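Local coordinates for protein minor fimbrium subunit Mfa5 (Porphyromonas gingivalis ATCC 33277, PDB 6TO1) that serves as an accessory subunit of the minor fimbriae, adhesive surface filaments that mediate biofilm formation and attachment to host cells and other oral bacteria, at residues 84-88 with 510-514; 90-96 with 519-524; 404-410 with 456-461; 411-417 with 450-456; 436-440 with 464-469. The contacts are given in a common frame with arbitrary orientation. Residue numbers count along the deposited sequence, not the author numbering.

Contact 1. Residues 84-88 with 510-514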
# COMPACT_ATOMS: atom_id res chain seq x y z
N SER A 84 -11.19 8.63 -4.48
CA SER A 84 -10.43 7.49 -3.98
C SER A 84 -8.94 7.70 -4.22
O SER A 84 -8.54 8.19 -5.28
CB SER A 84 -10.89 6.20 -4.64
OG SER A 84 -12.17 5.82 -4.17
N PRO A 85 -8.09 7.35 -3.26
CA PRO A 85 -6.65 7.45 -3.48
C PRO A 85 -6.19 6.43 -4.50
O PRO A 85 -6.93 5.47 -4.78
CB PRO A 85 -6.06 7.15 -2.10
CG PRO A 85 -7.06 6.30 -1.45
CD PRO A 85 -8.41 6.73 -1.96
N PRO A 86 -4.99 6.58 -5.05
CA PRO A 86 -4.42 5.50 -5.88
C PRO A 86 -4.37 4.18 -5.12
O PRO A 86 -4.22 4.15 -3.90
CB PRO A 86 -3.01 6.00 -6.20
CG PRO A 86 -3.09 7.54 -6.03
CD PRO A 86 -4.03 7.68 -4.85
N VAL A 87 -4.45 3.09 -5.87
CA VAL A 87 -4.34 1.74 -5.31
C VAL A 87 -2.88 1.40 -5.02
O VAL A 87 -1.99 1.70 -5.83
CB VAL A 87 -4.95 0.72 -6.28
CG1 VAL A 87 -4.61 -0.73 -5.82
CG2 VAL A 87 -6.46 0.92 -6.42
N VAL A 88 -2.64 0.74 -3.89
CA VAL A 88 -1.27 0.35 -3.52
C VAL A 88 -0.80 -0.77 -4.45
O VAL A 88 -1.52 -1.79 -4.61
CB VAL A 88 -1.22 -0.10 -2.06
CG1 VAL A 88 0.18 -0.69 -1.75
CG2 VAL A 88 -1.52 1.03 -1.11
N ASN A 510 -7.86 -5.29 -2.78
CA ASN A 510 -6.80 -4.29 -2.85
C ASN A 510 -7.02 -3.21 -1.79
O ASN A 510 -7.93 -3.29 -0.96
CB ASN A 510 -6.68 -3.74 -4.27
CG ASN A 510 -7.83 -2.84 -4.67
OD1 ASN A 510 -8.62 -2.38 -3.84
ND2 ASN A 510 -7.91 -2.55 -5.96
N SER A 511 -6.14 -2.21 -1.78
CA SER A 511 -6.10 -1.23 -0.71
C SER A 511 -7.33 -0.34 -0.66
O SER A 511 -7.53 0.34 0.36
CB SER A 511 -4.85 -0.36 -0.87
OG SER A 511 -4.89 0.39 -2.08
N ASN A 512 -8.16 -0.35 -1.70
CA ASN A 512 -9.42 0.39 -1.67
C ASN A 512 -10.63 -0.52 -1.57
O ASN A 512 -11.76 -0.06 -1.79
CB ASN A 512 -9.57 1.28 -2.90
CG ASN A 512 -8.63 2.45 -2.88
OD1 ASN A 512 -8.15 2.85 -1.84
ND2 ASN A 512 -8.32 2.98 -4.05
N GLY A 513 -10.44 -1.80 -1.26
CA GLY A 513 -11.55 -2.69 -1.02
C GLY A 513 -12.13 -3.34 -2.24
O GLY A 513 -13.19 -3.97 -2.14
N GLU A 514 -11.44 -3.30 -3.37
CA GLU A 514 -11.89 -3.97 -4.58
C GLU A 514 -11.43 -5.43 -4.52
O GLU A 514 -10.22 -5.70 -4.49
CB GLU A 514 -11.36 -3.29 -5.83
CG GLU A 514 -11.68 -1.82 -5.92
CD GLU A 514 -11.10 -1.22 -7.17
OE1 GLU A 514 -9.90 -0.87 -7.17
OE2 GLU A 514 -11.84 -1.12 -8.18
O HOH W 1 -5.45 2.91 -1.81
O HOH W 2 -3.66 -2.79 -3.28

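Contact 2. Residues 90-96 with 519-524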
# COMPACT_ATOMS: atom_id res chain seq x y z
N VAL A 90 0.86 -4.05 -5.92
CA VAL A 90 1.12 -5.39 -5.41
C VAL A 90 1.85 -6.17 -6.50
O VAL A 90 1.48 -6.09 -7.67
CB VAL A 90 -0.20 -6.11 -5.03
CG1 VAL A 90 0.07 -7.55 -4.59
CG2 VAL A 90 -0.93 -5.34 -3.94
N ALA A 91 2.82 -6.99 -6.11
CA ALA A 91 3.50 -7.86 -7.05
C ALA A 91 3.78 -9.19 -6.36
O ALA A 91 3.89 -9.25 -5.13
CB ALA A 91 4.81 -7.24 -7.55
N VAL A 92 3.87 -10.24 -7.16
CA VAL A 92 4.10 -11.57 -6.60
C VAL A 92 5.35 -12.15 -7.23
O VAL A 92 5.71 -11.80 -8.35
CB VAL A 92 2.91 -12.52 -6.83
CG1 VAL A 92 1.66 -11.99 -6.12
CG2 VAL A 92 2.67 -12.74 -8.34
N ASP A 93 6.02 -13.04 -6.50
CA ASP A 93 7.20 -13.72 -7.00
C ASP A 93 7.24 -15.11 -6.37
O ASP A 93 6.69 -15.34 -5.29
CB ASP A 93 8.48 -12.96 -6.67
CG ASP A 93 9.66 -13.35 -7.56
OD1 ASP A 93 9.47 -14.02 -8.60
OD2 ASP A 93 10.78 -12.99 -7.19
N LYS A 94 7.94 -16.00 -7.04
CA LYS A 94 8.04 -17.38 -6.59
C LYS A 94 9.35 -17.93 -7.14
O LYS A 94 9.71 -17.64 -8.27
CB LYS A 94 6.84 -18.20 -7.07
CG LYS A 94 6.87 -19.68 -6.67
CD LYS A 94 5.65 -20.41 -7.20
CE LYS A 94 5.77 -21.91 -6.94
NZ LYS A 94 4.84 -22.67 -7.81
N TYR A 95 10.05 -18.71 -6.32
CA TYR A 95 11.28 -19.31 -6.80
C TYR A 95 11.61 -20.54 -5.97
O TYR A 95 11.22 -20.65 -4.80
CB TYR A 95 12.44 -18.31 -6.77
CG TYR A 95 12.44 -17.45 -5.51
CD1 TYR A 95 13.03 -17.90 -4.35
CD2 TYR A 95 11.83 -16.20 -5.51
CE1 TYR A 95 13.02 -17.13 -3.20
CE2 TYR A 95 11.84 -15.42 -4.37
CZ TYR A 95 12.44 -15.89 -3.22
OH TYR A 95 12.45 -15.13 -2.07
N ALA A 96 12.38 -21.44 -6.59
CA ALA A 96 12.84 -22.67 -5.95
C ALA A 96 14.35 -22.58 -5.79
O ALA A 96 15.07 -22.43 -6.77
CB ALA A 96 12.46 -23.89 -6.79
N LEU A 519 -3.38 -12.22 -9.44
CA LEU A 519 -2.01 -12.19 -9.93
C LEU A 519 -1.50 -13.63 -9.95
O LEU A 519 -1.73 -14.39 -9.02
CB LEU A 519 -1.10 -11.34 -9.07
CG LEU A 519 -1.26 -9.81 -9.14
CD1 LEU A 519 -0.42 -9.22 -8.05
CD2 LEU A 519 -0.84 -9.32 -10.50
N ILE A 520 -0.83 -14.00 -11.03
CA ILE A 520 -0.35 -15.37 -11.22
C ILE A 520 1.14 -15.39 -10.91
O ILE A 520 1.91 -14.54 -11.40
CB ILE A 520 -0.65 -15.88 -12.63
CG1 ILE A 520 -2.17 -16.00 -12.81
CG2 ILE A 520 0.02 -17.25 -12.87
CD1 ILE A 520 -2.58 -16.51 -14.16
N PHE A 521 1.56 -16.34 -10.09
CA PHE A 521 2.96 -16.44 -9.74
C PHE A 521 3.79 -17.05 -10.88
O PHE A 521 3.29 -17.85 -11.66
CB PHE A 521 3.14 -17.34 -8.51
CG PHE A 521 2.70 -16.72 -7.21
CD1 PHE A 521 3.62 -16.17 -6.35
CD2 PHE A 521 1.36 -16.72 -6.86
CE1 PHE A 521 3.20 -15.60 -5.13
CE2 PHE A 521 0.94 -16.16 -5.67
CZ PHE A 521 1.87 -15.59 -4.81
N PRO A 522 5.07 -16.70 -10.95
CA PRO A 522 6.00 -17.40 -11.84
C PRO A 522 6.13 -18.88 -11.50
O PRO A 522 5.76 -19.33 -10.41
CB PRO A 522 7.33 -16.68 -11.61
CG PRO A 522 7.03 -15.47 -10.80
CD PRO A 522 5.74 -15.69 -10.11
N ARG A 523 6.69 -19.62 -12.45
CA ARG A 523 6.72 -21.08 -12.40
C ARG A 523 8.16 -21.59 -12.33
O ARG A 523 8.84 -21.66 -13.37
CB ARG A 523 6.02 -21.65 -13.64
CG ARG A 523 4.50 -21.37 -13.70
CD ARG A 523 3.70 -22.55 -13.17
NE ARG A 523 3.75 -23.70 -14.09
CZ ARG A 523 3.00 -23.83 -15.18
NH1 ARG A 523 2.12 -22.89 -15.49
NH2 ARG A 523 3.13 -24.89 -15.96
N PRO A 524 8.65 -21.97 -11.15
CA PRO A 524 9.99 -22.54 -11.06
C PRO A 524 10.11 -23.87 -11.81
O PRO A 524 9.15 -24.66 -11.89
CB PRO A 524 10.21 -22.73 -9.55
CG PRO A 524 9.18 -21.84 -8.88
CD PRO A 524 8.00 -21.88 -9.82
O HOH W 3 3.68 -21.11 -10.01

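Contact 3. Residues 404-410 with 456-461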
# COMPACT_ATOMS: atom_id res chain seq x y z
N ILE A 404 -1.05 5.52 2.35
CA ILE A 404 -1.98 4.43 2.55
C ILE A 404 -1.31 3.33 3.37
O ILE A 404 -0.20 2.88 3.07
CB ILE A 404 -2.48 3.92 1.20
CG1 ILE A 404 -3.21 5.01 0.40
CG2 ILE A 404 -3.39 2.71 1.39
CD1 ILE A 404 -4.45 5.57 1.13
N ASN A 405 -2.00 2.88 4.42
CA ASN A 405 -1.43 1.98 5.42
C ASN A 405 -1.52 0.51 5.01
O ASN A 405 -0.62 -0.27 5.32
CB ASN A 405 -2.12 2.19 6.77
CG ASN A 405 -1.58 1.30 7.88
OD1 ASN A 405 -0.37 1.28 8.14
ND2 ASN A 405 -2.47 0.59 8.55
N ILE A 406 -2.60 0.13 4.35
CA ILE A 406 -2.85 -1.27 3.99
C ILE A 406 -2.60 -1.47 2.51
O ILE A 406 -3.08 -0.70 1.67
CB ILE A 406 -4.28 -1.70 4.34
CG1 ILE A 406 -4.61 -1.52 5.82
CG2 ILE A 406 -4.50 -3.17 3.91
CD1 ILE A 406 -3.75 -2.26 6.75
N GLY A 407 -1.87 -2.54 2.17
CA GLY A 407 -1.64 -2.87 0.78
C GLY A 407 -2.63 -3.89 0.27
O GLY A 407 -3.18 -3.74 -0.82
N ILE A 408 -2.88 -4.92 1.08
CA ILE A 408 -3.84 -5.98 0.78
C ILE A 408 -4.75 -6.16 1.99
O ILE A 408 -4.27 -6.37 3.11
CB ILE A 408 -3.12 -7.31 0.45
CG1 ILE A 408 -2.42 -7.18 -0.91
CG2 ILE A 408 -4.04 -8.48 0.54
CD1 ILE A 408 -1.32 -8.23 -1.08
N GLN A 409 -6.08 -6.07 1.77
CA GLN A 409 -7.02 -6.23 2.88
C GLN A 409 -7.30 -7.70 3.17
O GLN A 409 -7.50 -8.07 4.33
CB GLN A 409 -8.33 -5.52 2.56
CG GLN A 409 -8.16 -4.03 2.32
CD GLN A 409 -9.48 -3.30 2.23
OE1 GLN A 409 -10.55 -3.92 2.16
NE2 GLN A 409 -9.42 -1.97 2.25
N ARG A 410 -7.36 -8.52 2.13
CA ARG A 410 -7.62 -9.95 2.18
C ARG A 410 -6.79 -10.56 1.07
O ARG A 410 -6.68 -9.97 -0.01
CB ARG A 410 -9.10 -10.28 1.93
CG ARG A 410 -10.05 -9.83 3.01
CD ARG A 410 -9.87 -10.66 4.26
NE ARG A 410 -10.94 -10.44 5.23
CZ ARG A 410 -10.95 -9.45 6.11
NH1 ARG A 410 -9.96 -8.58 6.12
NH2 ARG A 410 -11.94 -9.33 6.97
N THR A 456 -3.77 -14.90 3.66
CA THR A 456 -2.69 -14.00 4.05
C THR A 456 -3.06 -13.09 5.20
O THR A 456 -2.17 -12.65 5.93
CB THR A 456 -2.26 -13.13 2.85
OG1 THR A 456 -3.33 -12.25 2.48
CG2 THR A 456 -1.87 -13.98 1.70
N GLY A 457 -4.34 -12.76 5.36
CA GLY A 457 -4.74 -11.68 6.23
C GLY A 457 -4.38 -10.35 5.57
O GLY A 457 -4.01 -10.27 4.41
N THR A 458 -4.52 -9.29 6.35
CA THR A 458 -4.12 -7.98 5.88
C THR A 458 -2.60 -7.87 5.81
O THR A 458 -1.88 -8.30 6.72
CB THR A 458 -4.66 -6.90 6.83
OG1 THR A 458 -6.09 -6.86 6.74
CG2 THR A 458 -4.09 -5.54 6.45
N ILE A 459 -2.10 -7.30 4.71
CA ILE A 459 -0.69 -7.02 4.52
C ILE A 459 -0.53 -5.51 4.38
O ILE A 459 -1.17 -4.90 3.52
CB ILE A 459 -0.12 -7.73 3.28
CG1 ILE A 459 -0.32 -9.24 3.36
CG2 ILE A 459 1.38 -7.41 3.15
CD1 ILE A 459 0.34 -9.87 4.55
N LEU A 460 0.32 -4.92 5.21
CA LEU A 460 0.53 -3.48 5.16
C LEU A 460 1.29 -3.06 3.90
O LEU A 460 1.90 -3.87 3.19
CB LEU A 460 1.33 -3.03 6.39
CG LEU A 460 0.72 -3.40 7.73
CD1 LEU A 460 1.51 -2.81 8.88
CD2 LEU A 460 -0.71 -2.89 7.81
N SER A 461 1.26 -1.76 3.63
CA SER A 461 2.02 -1.21 2.52
C SER A 461 3.52 -1.28 2.81
O SER A 461 3.95 -1.48 3.96
CB SER A 461 1.57 0.24 2.26
OG SER A 461 1.81 1.00 3.42
O HOH W 4 1.71 0.83 6.88

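Contact 4. Residues 411-417 with 450-456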
# COMPACT_ATOMS: atom_id res chain seq x y z
N GLY A 411 -6.24 -11.75 1.30
CA GLY A 411 -5.57 -12.43 0.22
C GLY A 411 -5.61 -13.94 0.40
O GLY A 411 -5.52 -14.45 1.52
N GLU A 412 -5.76 -14.64 -0.71
CA GLU A 412 -5.72 -16.09 -0.73
C GLU A 412 -4.82 -16.52 -1.88
O GLU A 412 -5.05 -16.15 -3.03
CB GLU A 412 -7.10 -16.70 -0.89
CG GLU A 412 -7.02 -18.22 -0.81
CD GLU A 412 -8.37 -18.87 -0.79
OE1 GLU A 412 -9.00 -18.86 0.28
OE2 GLU A 412 -8.78 -19.38 -1.85
N VAL A 413 -3.77 -17.26 -1.53
CA VAL A 413 -2.88 -17.87 -2.50
C VAL A 413 -3.22 -19.35 -2.57
O VAL A 413 -3.21 -20.04 -1.55
CB VAL A 413 -1.42 -17.68 -2.10
CG1 VAL A 413 -0.49 -18.48 -3.03
CG2 VAL A 413 -1.05 -16.19 -2.11
N THR A 414 -3.51 -19.83 -3.77
CA THR A 414 -3.67 -21.26 -4.04
C THR A 414 -2.43 -21.70 -4.81
O THR A 414 -2.03 -21.05 -5.79
CB THR A 414 -4.94 -21.53 -4.84
OG1 THR A 414 -4.90 -20.76 -6.05
CG2 THR A 414 -6.17 -21.18 -4.01
N ASP A 415 -1.85 -22.84 -4.40
CA ASP A 415 -0.58 -23.31 -4.93
C ASP A 415 -0.69 -24.83 -5.04
O ASP A 415 -0.76 -25.52 -4.03
CB ASP A 415 0.55 -22.89 -3.99
CG ASP A 415 1.91 -23.46 -4.38
OD1 ASP A 415 2.13 -23.85 -5.53
OD2 ASP A 415 2.78 -23.47 -3.48
N PHE A 416 -0.78 -25.32 -6.27
CA PHE A 416 -0.90 -26.74 -6.57
C PHE A 416 0.50 -27.26 -6.85
O PHE A 416 1.11 -26.88 -7.85
CB PHE A 416 -1.82 -26.98 -7.77
CG PHE A 416 -3.29 -26.72 -7.49
CD1 PHE A 416 -4.10 -27.72 -6.97
CD2 PHE A 416 -3.85 -25.49 -7.77
CE1 PHE A 416 -5.45 -27.48 -6.74
CE2 PHE A 416 -5.19 -25.25 -7.53
CZ PHE A 416 -5.99 -26.25 -7.03
N VAL A 417 1.01 -28.12 -5.98
CA VAL A 417 2.32 -28.71 -6.19
C VAL A 417 2.28 -29.70 -7.34
O VAL A 417 1.31 -30.45 -7.51
CB VAL A 417 2.84 -29.36 -4.89
CG1 VAL A 417 4.18 -29.97 -5.11
CG2 VAL A 417 2.89 -28.31 -3.79
N LYS A 450 -2.85 -32.04 -3.41
CA LYS A 450 -1.54 -31.44 -3.19
C LYS A 450 -1.63 -29.93 -3.32
O LYS A 450 -0.79 -29.28 -3.95
CB LYS A 450 -0.51 -32.02 -4.15
CG LYS A 450 -0.27 -33.51 -3.93
CD LYS A 450 0.53 -34.12 -5.08
CE LYS A 450 1.96 -33.60 -5.08
NZ LYS A 450 2.75 -34.18 -6.18
N LYS A 451 -2.65 -29.36 -2.70
CA LYS A 451 -2.98 -27.95 -2.84
C LYS A 451 -2.70 -27.24 -1.53
O LYS A 451 -3.25 -27.60 -0.49
CB LYS A 451 -4.44 -27.78 -3.25
CG LYS A 451 -4.85 -26.31 -3.47
CD LYS A 451 -6.36 -26.20 -3.59
CE LYS A 451 -6.80 -24.78 -3.91
NZ LYS A 451 -8.28 -24.73 -3.93
N LEU A 452 -1.85 -26.22 -1.58
CA LEU A 452 -1.65 -25.33 -0.45
C LEU A 452 -2.57 -24.13 -0.64
O LEU A 452 -2.64 -23.58 -1.74
CB LEU A 452 -0.19 -24.88 -0.34
CG LEU A 452 0.82 -25.97 0.04
CD1 LEU A 452 2.22 -25.52 -0.37
CD2 LEU A 452 0.74 -26.27 1.52
N THR A 453 -3.32 -23.78 0.40
CA THR A 453 -4.13 -22.58 0.40
C THR A 453 -3.66 -21.70 1.54
O THR A 453 -3.76 -22.07 2.72
CB THR A 453 -5.62 -22.91 0.52
OG1 THR A 453 -6.00 -23.79 -0.54
CG2 THR A 453 -6.46 -21.63 0.41
N TRP A 454 -3.14 -20.54 1.19
CA TRP A 454 -2.54 -19.60 2.12
C TRP A 454 -3.48 -18.42 2.26
O TRP A 454 -3.73 -17.70 1.30
CB TRP A 454 -1.18 -19.15 1.59
CG TRP A 454 -0.50 -18.06 2.38
CD1 TRP A 454 -0.72 -17.70 3.68
CD2 TRP A 454 0.53 -17.21 1.89
NE1 TRP A 454 0.12 -16.67 4.03
CE2 TRP A 454 0.89 -16.34 2.95
CE3 TRP A 454 1.18 -17.09 0.66
CZ2 TRP A 454 1.88 -15.37 2.81
CZ3 TRP A 454 2.18 -16.14 0.52
CH2 TRP A 454 2.51 -15.28 1.59
N THR A 455 -4.01 -18.23 3.47
CA THR A 455 -4.85 -17.08 3.80
C THR A 455 -3.93 -16.02 4.38
O THR A 455 -3.35 -16.21 5.45
CB THR A 455 -5.94 -17.49 4.79
OG1 THR A 455 -6.80 -18.44 4.17
CG2 THR A 455 -6.75 -16.27 5.22
N THR A 456 -3.77 -14.90 3.66
CA THR A 456 -2.69 -14.00 4.05
C THR A 456 -3.06 -13.09 5.20
O THR A 456 -2.17 -12.65 5.93
CB THR A 456 -2.26 -13.13 2.85
OG1 THR A 456 -3.33 -12.25 2.48
CG2 THR A 456 -1.87 -13.98 1.70
O HOH W 5 -8.55 -17.39 2.38
O HOH W 6 0.55 -33.30 -8.33

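Contact 5. Residues 436-440 with 464-469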
# COMPACT_ATOMS: atom_id res chain seq x y z
N LEU A 436 5.44 -25.15 8.06
CA LEU A 436 6.07 -24.31 7.05
C LEU A 436 6.62 -23.05 7.71
O LEU A 436 6.35 -22.75 8.87
CB LEU A 436 5.05 -23.89 5.98
CG LEU A 436 4.73 -24.91 4.89
CD1 LEU A 436 4.27 -26.22 5.48
CD2 LEU A 436 3.65 -24.36 3.96
N ASN A 437 7.40 -22.28 6.95
CA ASN A 437 7.83 -20.95 7.38
C ASN A 437 6.85 -19.95 6.76
O ASN A 437 6.85 -19.75 5.54
CB ASN A 437 9.27 -20.68 6.94
CG ASN A 437 9.77 -19.32 7.36
OD1 ASN A 437 9.09 -18.58 8.09
ND2 ASN A 437 10.97 -18.97 6.90
N VAL A 438 6.01 -19.33 7.59
CA VAL A 438 4.91 -18.48 7.15
C VAL A 438 5.02 -17.14 7.86
O VAL A 438 4.93 -17.10 9.09
CB VAL A 438 3.55 -19.13 7.45
CG1 VAL A 438 2.41 -18.18 7.07
CG2 VAL A 438 3.41 -20.44 6.74
N SER A 439 5.19 -16.05 7.11
CA SER A 439 5.41 -14.75 7.74
C SER A 439 4.12 -14.13 8.25
O SER A 439 4.14 -13.40 9.24
CB SER A 439 6.12 -13.80 6.78
OG SER A 439 5.21 -13.34 5.79
N ASN A 440 3.00 -14.42 7.59
CA ASN A 440 1.73 -13.76 7.84
C ASN A 440 0.63 -14.76 7.50
O ASN A 440 0.70 -15.42 6.46
CB ASN A 440 1.53 -12.51 6.96
CG ASN A 440 2.54 -11.42 7.23
OD1 ASN A 440 3.67 -11.44 6.72
ND2 ASN A 440 2.12 -10.43 8.00
N GLU A 464 6.50 -7.09 2.74
CA GLU A 464 6.52 -8.35 2.00
C GLU A 464 6.02 -9.47 2.91
O GLU A 464 6.30 -9.47 4.11
CB GLU A 464 7.92 -8.69 1.46
CG GLU A 464 8.95 -9.09 2.49
CD GLU A 464 10.07 -9.96 1.90
OE1 GLU A 464 10.39 -11.02 2.49
OE2 GLU A 464 10.62 -9.58 0.85
N ALA A 465 5.27 -10.40 2.32
CA ALA A 465 4.77 -11.59 2.99
C ALA A 465 5.29 -12.81 2.24
O ALA A 465 5.38 -12.81 1.01
CB ALA A 465 3.25 -11.58 3.05
N THR A 466 5.69 -13.84 2.99
CA THR A 466 6.26 -15.02 2.34
C THR A 466 5.82 -16.29 3.04
O THR A 466 5.51 -16.30 4.23
CB THR A 466 7.81 -15.00 2.35
OG1 THR A 466 8.27 -14.90 3.71
CG2 THR A 466 8.33 -13.87 1.54
N ILE A 467 5.73 -17.36 2.25
CA ILE A 467 5.71 -18.72 2.76
C ILE A 467 6.86 -19.43 2.07
O ILE A 467 7.19 -19.16 0.91
CB ILE A 467 4.40 -19.48 2.53
CG1 ILE A 467 4.13 -19.70 1.06
CG2 ILE A 467 3.23 -18.77 3.22
CD1 ILE A 467 2.92 -20.58 0.83
N THR A 468 7.48 -20.37 2.80
CA THR A 468 8.55 -21.18 2.27
C THR A 468 8.34 -22.61 2.77
O THR A 468 8.07 -22.81 3.96
CB THR A 468 9.92 -20.68 2.71
OG1 THR A 468 10.12 -19.34 2.24
CG2 THR A 468 11.03 -21.57 2.17
N TYR A 469 8.46 -23.56 1.86
CA TYR A 469 8.33 -24.99 2.14
C TYR A 469 9.35 -25.74 1.31
O TYR A 469 9.74 -25.31 0.23
CB TYR A 469 6.90 -25.50 1.84
CG TYR A 469 6.41 -25.28 0.42
CD1 TYR A 469 6.59 -26.25 -0.56
CD2 TYR A 469 5.74 -24.10 0.05
CE1 TYR A 469 6.14 -26.06 -1.86
CE2 TYR A 469 5.29 -23.92 -1.27
CZ TYR A 469 5.48 -24.90 -2.22
OH TYR A 469 5.04 -24.75 -3.52
O HOH W 7 8.91 -17.63 4.20
O HOH W 8 3.88 -8.65 6.11

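Contact 1. Residues 84-88 with 510-514
Asn512 lays its carboxamide over the backbone of Pro85 and the flank of Val87: ND2 donates to Pro85 O at 2.9 Å and sits 3.6 Å from Val87 CG2, while OD1 comes within 3.6 Å of Pro85 CG. Next to it, Ser511 OG accepts from the backbone, with Val88 N 2.9 Å away and nearly in line. Water 1 fills the gap between these two bonds. It accepts from Ser511 OG (2.6 Å) and donates to Pro86 O and Asn512 OD1, both at 2.7 Å. Ser511 and Asn512 are the two central residues of a type I turn, Asn510 to Gly513, in the hairpin connection between strands 501-510 and 517-520. Asn510 OD1 accepts from Asn512 N (3.0 Å), an Asx turn, and also from Glu514 N (3.0 Å), and Asn510 ND2 holds Glu514 OE1 at 2.9 Å. Pro86, turned away from the turn, touches Val122; Pro85 and Val88 touch Ile404.

Contact 2. Residues 90-96 with 519-524
Two segments of the chain run side by side here, their end-to-end directions 15° apart, with no direct hydrogen bond between them, so the fit rests on shape. Val92 is the main bump. It drops between Leu519 and Phe521, its CG1 4.0 Å from Leu519 CD1 and its CB over the face of the Phe521 ring, a CH-pi contact 3.8 Å from the centroid. Leu519 in turn pushes CD1 into the dip between Val90 and Val92, 3.9 Å from Val90 CG1. The edge of the Phe521 ring meets Asp93 O, 3.4 Å from CD1. This is where two sheets of a beta sandwich come together along one margin: strand 90-98 borders one, strand 517-520 the other. The fully extended Lys94 crosses between them, its CD 3.4 Å from Pro522 O and its CE 3.6 Å from Pro524 CD. At its tip NZ is covalently joined to Asn501 CG, the intramolecular isopeptide, with Asp415 close by, and donates to water 3 at 2.9 Å; that water is bound to Pro522 O. Beyond the lysine, Pro524 fills the last hollow, its CB 3.7 Å from Ala96 CB and its CG 3.9 Å from Tyr95 CA.

Contact 3. Residues 404-410 with 456-461
A classic beta bulge sets the geometry: Gly407 and Ile408 both face Ile459, whose O accepts from Gly407 N at 2.8 Å and from Ile408 N at 3.0 Å. Ile459 N returns a bond to Ile408 O at 2.9 Å. The extra residue shifts the register by one; a CB on Gly407 would point toward segment 456-461. Past the bulge, Ser461 closes the pairing twice. Its N reaches Asn405 O at 2.9 Å, and its p rotamer (60°) turns OG onto Ile404 O at 2.8 Å. The side chain of Ile406 starts away from segment 456-461 but, in its m,m conformation, curls back until CD1 is 3.3 Å from both Thr458 CG2 and Leu460 CD2, a tight apolar patch. Ile408 (m,t) and Ile459 (m,m) lie on one face of the sheet, CB to CB 4.1 Å. Arg410 folds back with chi1 and chi2 both m, so that NH1 donates to Gln409 O at 3.1 Å. In the p rotamer, Thr456 OG1 donates to Gly457 O at 2.8 Å. Ile408 and Ile459 face inward onto Thr119 of strand 110-119, with Ile408 also touching Ile117 and Tyr508, while Gln409 and Arg410 hydrogen-bond through their backbones to Thr509 of strand 501-510.

Contact 4. Residues 411-417 with 450-456
Six backbone hydrogen bonds lace this antiparallel pair, two inner strands of one sheet of a beta sandwich. Val413 and Trp454 exchange N and O both ways (Val413 N to Trp454 O 2.9 Å, Trp454 N to Val413 O 2.8 Å), and so do Asp415 and Leu452. Thr456 N to Gly411 O at 2.8 Å and Val417 N to Lys450 O at 3.0 Å finish the ladder. At one end water 5 links Glu412 OE1 and Thr455 OG1. On the inner face Val413 CG2 lies 3.7 Å from Trp454 CE3, and Leu452 CD1 3.8 Å from Asp415 OD2. That carboxylate is bound to Tyr469 OH and lies near the isopeptide of Lys94 and Asn501; Trp454 NE1 goes to Asn440 O. Val413 and Trp454 pack against strand 110-119 of the facing sheet. The outer face carries Glu412, Thr414, Phe416, Lys451, Thr453 and Thr455. There Lys451 stretches across the Phe416 ring, its CG 3.8 Å above the centroid in a CH-pi contact.

Contact 5. Residues 436-440 with 464-469
Asn437 and Thr468 form the antiparallel hydrogen-bonded pair: Asn437 N donates to Thr468 O at 3.1 Å, and Thr468 N to Asn437 O at 2.9 Å. Two residues on, Ser439 N donates to Thr466 O at 2.9 Å, but the return bond is taken over by a side chain. Ser439 has left strand geometry (psi -29°), and its p rotamer offers OG to Thr466 N at 2.9 Å in place of a carbonyl. The same OG donates to Asn440 OD1 at 2.6 Å. That oxygen also accepts from water 8 (2.9 Å), whose other proton goes to Glu464 O at 3.2 Å. So the short strand 437-438 adds on to strand 463-473 in one sheet of the beta sandwich. Along the other edge of 464-469, the backbones of Ala465, Ile467 and Tyr469 bond to Ile117, Leu115 and Val113. On the outer face water 7 donates to Asn437 O at 3.2 Å and is hydrogen-bonded to Thr466 OG1 (2.8 Å) and Thr468 OG1 (2.9 Å), the latter hydroxyl also pairing with Thr114 OG1. Facing inward, Val438 CG2 meets Ile467 CG2 at 3.9 Å, both lying against Trp454, and Leu436 CG sits 3.8 Å from Tyr469 CB. The Tyr469 hydroxyl is taken by Asp415 OD2, and Asn440 O accepts from Trp454 NE1.

From the N terminus, 84-88 and then strand 90-98 wait more than 400 residues for their partners. In between, the chain adds strand 110-119, then makes the von Willebrand factor A domain and comes back at 404. Contacts 1 and 2 close those two long loops and cross, because 510-514 precedes 519-524. Within both lie the other three. Contact 3 closes a loop of 45 residues around contact 4, which continues along strand 408-417 and shares Thr456. Contact 5 crosses both, since 436-440 falls inside their loops and 464-469 beyond. Contact 4 pairs strands within one sheet and contact 5 within the other; contact 2 joins the sheets along a margin, and contacts 1 and 3 meet at the end toward the von Willebrand domain.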